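Local coordinates for endoglucanase (Clostridium thermocellum, PDB 2YIK), which probably hydrolyses the beta-1,4-glucosidic linkages of cellulose as a member of glycoside hydrolase family 9, at residues P80-S83 against Q84-N87; F252-A255 against E256-K260. All blocks are in the same frame, centred on the assembly; numbering follows the deposited sequence.

Contact 1: residues P80-S83 against Q84-N87; sequences PLDS and QNTN
The carboxylate of Asp82 folds over the turn that follows it, in the loop between strand 79-80 and helix 90-100, and meets the backbone amides of Gln84 and Asn85. With CG held between the backbone N and the carbonyl carbon (chi1 60°), OD1 of Asp82 accepts both N-H groups: Gln84 N, at 2.7 Å, on its anti lone pair, and Asn85 N, also at 2.7 Å, from the syn side, 28° out of the carboxylate plane. The backbone carbonyl of the same aspartate is gripped twice as well. Thr86 N lies 3.1 Å from Asp82 O and Thr86 OG1 2.7 Å from it, the two donors arriving from opposite faces of the carbonyl plane. The bonds from the backbone amides make an Asx motif, to which the Thr86 hydroxyl adds a further bond. Asn85 then rests across the ring of Pro80, with Asn85 CG 3.8 Å from Pro80 CB, while Thr86 OG1 also accepts from Met88 N and Ser83 OG bonds to Asp90. Arg205 bonds to Thr86 O and weakly to Ser83 O. Two amide donors on one carboxylate oxygen should stabilise its negative charge and probably favour the ionised form of Asp82.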
ATOM      1  N   PRO A  80      11.394  18.791  16.229  1.00 30.67           N
ATOM      2  CA  PRO A  80      11.149  19.498  17.491  1.00 30.42           C
ATOM      3  C   PRO A  80       9.721  19.302  17.973  1.00 30.19           C
ATOM      4  O   PRO A  80       8.770  19.439  17.206  1.00 30.40           O
ATOM      5  CB  PRO A  80      11.436  20.957  17.138  1.00 30.76           C
ATOM      6  CG  PRO A  80      12.475  20.844  16.065  1.00 30.65           C
ATOM      7  CD  PRO A  80      11.905  19.723  15.207  1.00 31.43           C
ATOM      8  N   LEU A  81       9.576  18.998  19.254  1.00 30.96           N
ATOM      9  CA  LEU A  81       8.264  18.775  19.833  1.00 31.80           C
ATOM     10  C   LEU A  81       7.605  20.083  20.270  1.00 32.32           C
ATOM     11  O   LEU A  81       7.774  20.517  21.406  1.00 32.95           O
ATOM     12  CB  LEU A  81       8.385  17.817  21.027  1.00 30.55           C
ATOM     13  CG  LEU A  81       7.106  17.426  21.775  1.00 31.48           C
ATOM     14  CD1 LEU A  81       6.141  16.716  20.831  1.00 28.05           C
ATOM     15  CD2 LEU A  81       7.467  16.525  22.951  1.00 29.29           C
ATOM     16  N   ASP A  82       6.879  20.720  19.356  1.00 31.30           N
ATOM     17  CA  ASP A  82       6.159  21.957  19.663  1.00 31.10           C
ATOM     18  C   ASP A  82       4.970  22.093  18.720  1.00 30.46           C
ATOM     19  O   ASP A  82       4.819  21.295  17.795  1.00 29.59           O
ATOM     20  CB  ASP A  82       7.076  23.192  19.576  1.00 32.08           C
ATOM     21  CG  ASP A  82       7.677  23.392  18.198  1.00 33.68           C
ATOM     22  OD1 ASP A  82       6.924  23.593  17.217  1.00 34.12           O
ATOM     23  OD2 ASP A  82       8.916  23.354  18.098  1.00 34.20           O
ATOM     24  N   SER A  83       4.129  23.098  18.955  1.00 29.90           N
ATOM     25  CA  SER A  83       2.927  23.302  18.148  1.00 29.78           C
ATOM     26  C   SER A  83       3.121  23.868  16.747  1.00 30.14           C
ATOM     27  O   SER A  83       2.142  24.144  16.054  1.00 29.47           O
ATOM     28  CB  SER A  83       1.930  24.180  18.912  1.00 28.93           C
ATOM     29  OG  SER A  83       2.501  25.433  19.244  1.00 30.54           O
ATOM     30  N   GLN A  84       4.368  24.057  16.331  1.00 30.59           N
ATOM     31  CA  GLN A  84       4.631  24.570  14.992  1.00 32.02           C
ATOM     32  C   GLN A  84       5.296  23.478  14.165  1.00 31.32           C
ATOM     33  O   GLN A  84       4.943  23.271  13.008  1.00 31.08           O
ATOM     34  CB  GLN A  84       5.529  25.818  15.030  1.00 35.78           C
ATOM     35  CG  GLN A  84       4.824  27.118  15.460  1.00 41.47           C
ATOM     36  CD  GLN A  84       4.686  27.254  16.977  1.00 46.25           C
ATOM     37  OE1 GLN A  84       5.596  26.878  17.730  1.00 47.99           O
ATOM     38  NE2 GLN A  84       3.557  27.816  17.433  1.00 48.47           N
ATOM     39  N   ASN A  85       6.253  22.770  14.757  1.00 29.64           N
ATOM     40  CA  ASN A  85       6.914  21.702  14.028  1.00 29.70           C
ATOM     41  C   ASN A  85       6.034  20.458  13.963  1.00 28.81           C
ATOM     42  O   ASN A  85       6.289  19.554  13.171  1.00 29.45           O
ATOM     43  CB  ASN A  85       8.279  21.382  14.643  1.00 29.51           C
ATOM     44  CG  ASN A  85       9.314  22.452  14.333  1.00 31.83           C
ATOM     45  OD1 ASN A  85       9.639  23.290  15.183  1.00 31.41           O
ATOM     46  ND2 ASN A  85       9.828  22.439  13.105  1.00 30.33           N
ATOM     47  N   THR A  86       5.011  20.407  14.808  1.00 27.47           N
ATOM     48  CA  THR A  86       4.051  19.303  14.783  1.00 27.63           C
ATOM     49  C   THR A  86       2.706  20.017  14.778  1.00 28.35           C
ATOM     50  O   THR A  86       2.659  21.242  14.916  1.00 28.18           O
ATOM     51  CB  THR A  86       4.111  18.395  16.041  1.00 26.40           C
ATOM     52  OG1 THR A  86       3.448  19.043  17.134  1.00 25.47           O
ATOM     53  CG2 THR A  86       5.553  18.092  16.424  1.00 26.23           C
ATOM     54  N   ASN A  87       1.617  19.277  14.621  1.00 27.32           N
ATOM     55  CA  ASN A  87       0.310  19.912  14.619  1.00 26.32           C
ATOM     56  C   ASN A  87      -0.483  19.557  15.872  1.00 27.92           C
ATOM     57  O   ASN A  87      -1.718  19.605  15.877  1.00 27.91           O
ATOM     58  CB  ASN A  87      -0.468  19.533  13.360  1.00 26.42           C
ATOM     59  CG  ASN A  87      -0.993  18.124  13.400  1.00 27.41           C
ATOM     60  OD1 ASN A  87      -0.369  17.224  13.971  1.00 26.23           O
ATOM     61  ND2 ASN A  87      -2.149  17.915  12.778  1.00 27.74           N
TER

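Contact 2: residues F252-A255 against E256-K260; sequences FDFA and EKNPK
Phe252 and Glu256, one turn apart, lie near the C-terminal end of helix 238-257, in a catalytic domain whose family folds as an (alpha/alpha)6 barrel. Backbone bonds come first: Glu256 N donates to Phe252 O at 2.8 Å and Lys257 N to Asp253 O at 2.9 Å, and Asn258 N closes the last such bond, on Phe254 O, as Asn258 itself departs from helical phi/psi.

Charged groups one turn apart form the second kind. The chain of Lys257 bends at chi2 (46°) and again at chi4, which folds its ammonium back onto Asp253; NZ meets the syn lone pair of Asp253 OD1 at 3.1 Å in a salt bridge, with a weaker bond to OD2. A water molecule donates to Asp253 OD1 at 2.6 Å and to Glu256 OE1 at 2.7 Å, and so probably eases the proximity of two like charges. His297 holds Glu256 OE1 from outside.

Aromatic contacts differ in approach. Glu256 runs out extended, bringing OE1 to the edge of the Phe252 ring, 3.4 Å from CE2, with carboxylate and ring planes 70° apart. The ring itself stacks on Tyr282 and meets Tyr298 edge-to-face, joining this helix to helices 279-293 and 296-305. Phe254, by contrast, receives the amide of Asn258 over one face, and also touches Ile219 of helix 216-233.

Last comes the helix end, where Lys260 turns back towards the final carbonyls, whose partial negative charge its ammonium would complement. Its NZ donates to Asn258 O at 2.9 Å and weakly to Ala255 O; the remaining bond, to Glu256 O at 2.7 Å, arrives 44° out of the carbonyl plane.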
ATOM      1  N   PHE A 252      -5.973  -0.296  16.581  1.00 24.95           N
ATOM      2  CA  PHE A 252      -7.380  -0.601  16.327  1.00 26.40           C
ATOM      3  C   PHE A 252      -8.250  -0.190  17.507  1.00 27.84           C
ATOM      4  O   PHE A 252      -9.356   0.319  17.317  1.00 29.92           O
ATOM      5  CB  PHE A 252      -7.603  -2.091  16.059  1.00 24.30           C
ATOM      6  CG  PHE A 252      -9.018  -2.419  15.635  1.00 25.34           C
ATOM      7  CD1 PHE A 252      -9.397  -2.331  14.295  1.00 24.81           C
ATOM      8  CD2 PHE A 252      -9.980  -2.774  16.582  1.00 23.50           C
ATOM      9  CE1 PHE A 252     -10.719  -2.592  13.903  1.00 25.31           C
ATOM     10  CE2 PHE A 252     -11.299  -3.034  16.202  1.00 23.94           C
ATOM     11  CZ  PHE A 252     -11.669  -2.943  14.859  1.00 25.06           C
ATOM     12  N   ASP A 253      -7.757  -0.410  18.724  1.00 27.53           N
ATOM     13  CA  ASP A 253      -8.517  -0.049  19.913  1.00 27.22           C
ATOM     14  C   ASP A 253      -8.709   1.462  19.999  1.00 25.67           C
ATOM     15  O   ASP A 253      -9.746   1.945  20.449  1.00 24.95           O
ATOM     16  CB  ASP A 253      -7.815  -0.548  21.174  1.00 29.15           C
ATOM     17  CG  ASP A 253      -8.734  -0.540  22.376  1.00 30.81           C
ATOM     18  OD1 ASP A 253      -9.791  -1.203  22.308  1.00 33.56           O
ATOM     19  OD2 ASP A 253      -8.416   0.126  23.381  1.00 32.26           O
ATOM     20  N   PHE A 254      -7.696   2.199  19.567  1.00 24.41           N
ATOM     21  CA  PHE A 254      -7.744   3.651  19.560  1.00 24.26           C
ATOM     22  C   PHE A 254      -8.822   4.071  18.550  1.00 24.21           C
ATOM     23  O   PHE A 254      -9.633   4.949  18.827  1.00 23.11           O
ATOM     24  CB  PHE A 254      -6.366   4.198  19.160  1.00 24.87           C
ATOM     25  CG  PHE A 254      -6.310   5.696  18.997  1.00 26.20           C
ATOM     26  CD1 PHE A 254      -6.708   6.290  17.800  1.00 25.96           C
ATOM     27  CD2 PHE A 254      -5.834   6.510  20.025  1.00 26.27           C
ATOM     28  CE1 PHE A 254      -6.619   7.678  17.614  1.00 26.85           C
ATOM     29  CE2 PHE A 254      -5.739   7.903  19.853  1.00 27.13           C
ATOM     30  CZ  PHE A 254      -6.138   8.487  18.643  1.00 26.93           C
ATOM     31  N   ALA A 255      -8.831   3.433  17.384  1.00 23.13           N
ATOM     32  CA  ALA A 255      -9.824   3.757  16.357  1.00 23.90           C
ATOM     33  C   ALA A 255     -11.224   3.397  16.840  1.00 24.47           C
ATOM     34  O   ALA A 255     -12.171   4.155  16.656  1.00 24.91           O
ATOM     35  CB  ALA A 255      -9.510   3.010  15.046  1.00 22.53           C
ATOM     36  N   GLU A 256     -11.347   2.237  17.472  1.00 25.27           N
ATOM     37  CA  GLU A 256     -12.635   1.768  17.970  1.00 26.16           C
ATOM     38  C   GLU A 256     -13.218   2.652  19.071  1.00 27.50           C
ATOM     39  O   GLU A 256     -14.371   3.058  19.005  1.00 26.80           O
ATOM     40  CB  GLU A 256     -12.499   0.343  18.504  1.00 25.73           C
ATOM     41  CG  GLU A 256     -13.806  -0.257  18.973  1.00 27.55           C
ATOM     42  CD  GLU A 256     -13.631  -1.624  19.588  1.00 29.09           C
ATOM     43  OE1 GLU A 256     -12.674  -2.332  19.221  1.00 28.76           O
ATOM     44  OE2 GLU A 256     -14.464  -2.003  20.432  1.00 33.57           O
ATOM     45  N   LYS A 257     -12.395   2.939  20.075  1.00 29.93           N
ATOM     46  CA  LYS A 257     -12.780   3.731  21.239  1.00 31.65           C
ATOM     47  C   LYS A 257     -13.078   5.208  21.030  1.00 32.11           C
ATOM     48  O   LYS A 257     -13.914   5.776  21.732  1.00 32.11           O
ATOM     49  CB  LYS A 257     -11.694   3.608  22.307  1.00 33.93           C
ATOM     50  CG  LYS A 257     -11.932   2.508  23.336  1.00 39.81           C
ATOM     51  CD  LYS A 257     -12.361   1.194  22.702  1.00 42.44           C
ATOM     52  CE  LYS A 257     -12.663   0.139  23.779  1.00 44.40           C
ATOM     53  NZ  LYS A 257     -11.461  -0.134  24.642  1.00 45.70           N
ATOM     54  N   ASN A 258     -12.402   5.835  20.077  1.00 30.41           N
ATOM     55  CA  ASN A 258     -12.592   7.261  19.848  1.00 29.75           C
ATOM     56  C   ASN A 258     -13.587   7.613  18.739  1.00 29.78           C
ATOM     57  O   ASN A 258     -13.914   6.779  17.898  1.00 28.94           O
ATOM     58  CB  ASN A 258     -11.226   7.902  19.578  1.00 30.42           C
ATOM     59  CG  ASN A 258     -10.286   7.800  20.784  1.00 30.83           C
ATOM     60  OD1 ASN A 258      -9.171   7.282  20.684  1.00 32.34           O
ATOM     61  ND2 ASN A 258     -10.742   8.302  21.930  1.00 30.48           N
ATOM     62  N   PRO A 259     -14.106   8.857  18.749  1.00 29.28           N
ATOM     63  CA  PRO A 259     -15.065   9.294  17.726  1.00 28.63           C
ATOM     64  C   PRO A 259     -14.559   9.005  16.312  1.00 27.55           C
ATOM     65  O   PRO A 259     -13.372   9.142  16.017  1.00 26.15           O
ATOM     66  CB  PRO A 259     -15.211  10.787  18.016  1.00 27.88           C
ATOM     67  CG  PRO A 259     -15.147  10.805  19.526  1.00 28.51           C
ATOM     68  CD  PRO A 259     -13.949   9.891  19.789  1.00 29.04           C
ATOM     69  N   LYS A 260     -15.484   8.616  15.446  1.00 26.59           N
ATOM     70  CA  LYS A 260     -15.181   8.254  14.069  1.00 26.76           C
ATOM     71  C   LYS A 260     -15.103   9.419  13.080  1.00 27.71           C
ATOM     72  O   LYS A 260     -15.832  10.405  13.197  1.00 28.92           O
ATOM     73  CB  LYS A 260     -16.228   7.247  13.589  1.00 25.10           C
ATOM     74  CG  LYS A 260     -16.397   6.033  14.511  1.00 26.96           C
ATOM     75  CD  LYS A 260     -15.135   5.161  14.536  1.00 26.37           C
ATOM     76  CE  LYS A 260     -15.257   3.998  15.518  1.00 26.04           C
ATOM     77  NZ  LYS A 260     -15.315   4.456  16.934  1.00 24.57           N
TER
HETATM   78  O   HOH W   1     -10.363  -2.950  20.494  1.00 32.08           O
HETATM   79  O   HOH W   2     -11.828   6.619  15.849  1.00 24.48           O

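Overall arrangement
Followed from the N terminus, the chain leaves strand 79-80 and enters contact 1, a tight turn on the way to helix 90-100. Contact 2 opens much later, at the end of helix 238-257. Both are local, so neither closes a long loop. The two stand in series: neither encloses nor crosses the other, and their centres are about 24 Å apart, with nearest atoms about 11 Å apart. Contact 1 shapes the loop between a strand and a helix; contact 2 finishes a helix. An indirect route joins them. Segment 84-87 bonds to strand 206-209 through Gly206 and Phe208, and the chain then runs into helix 216-233, against which Phe254 and Ala255 pack.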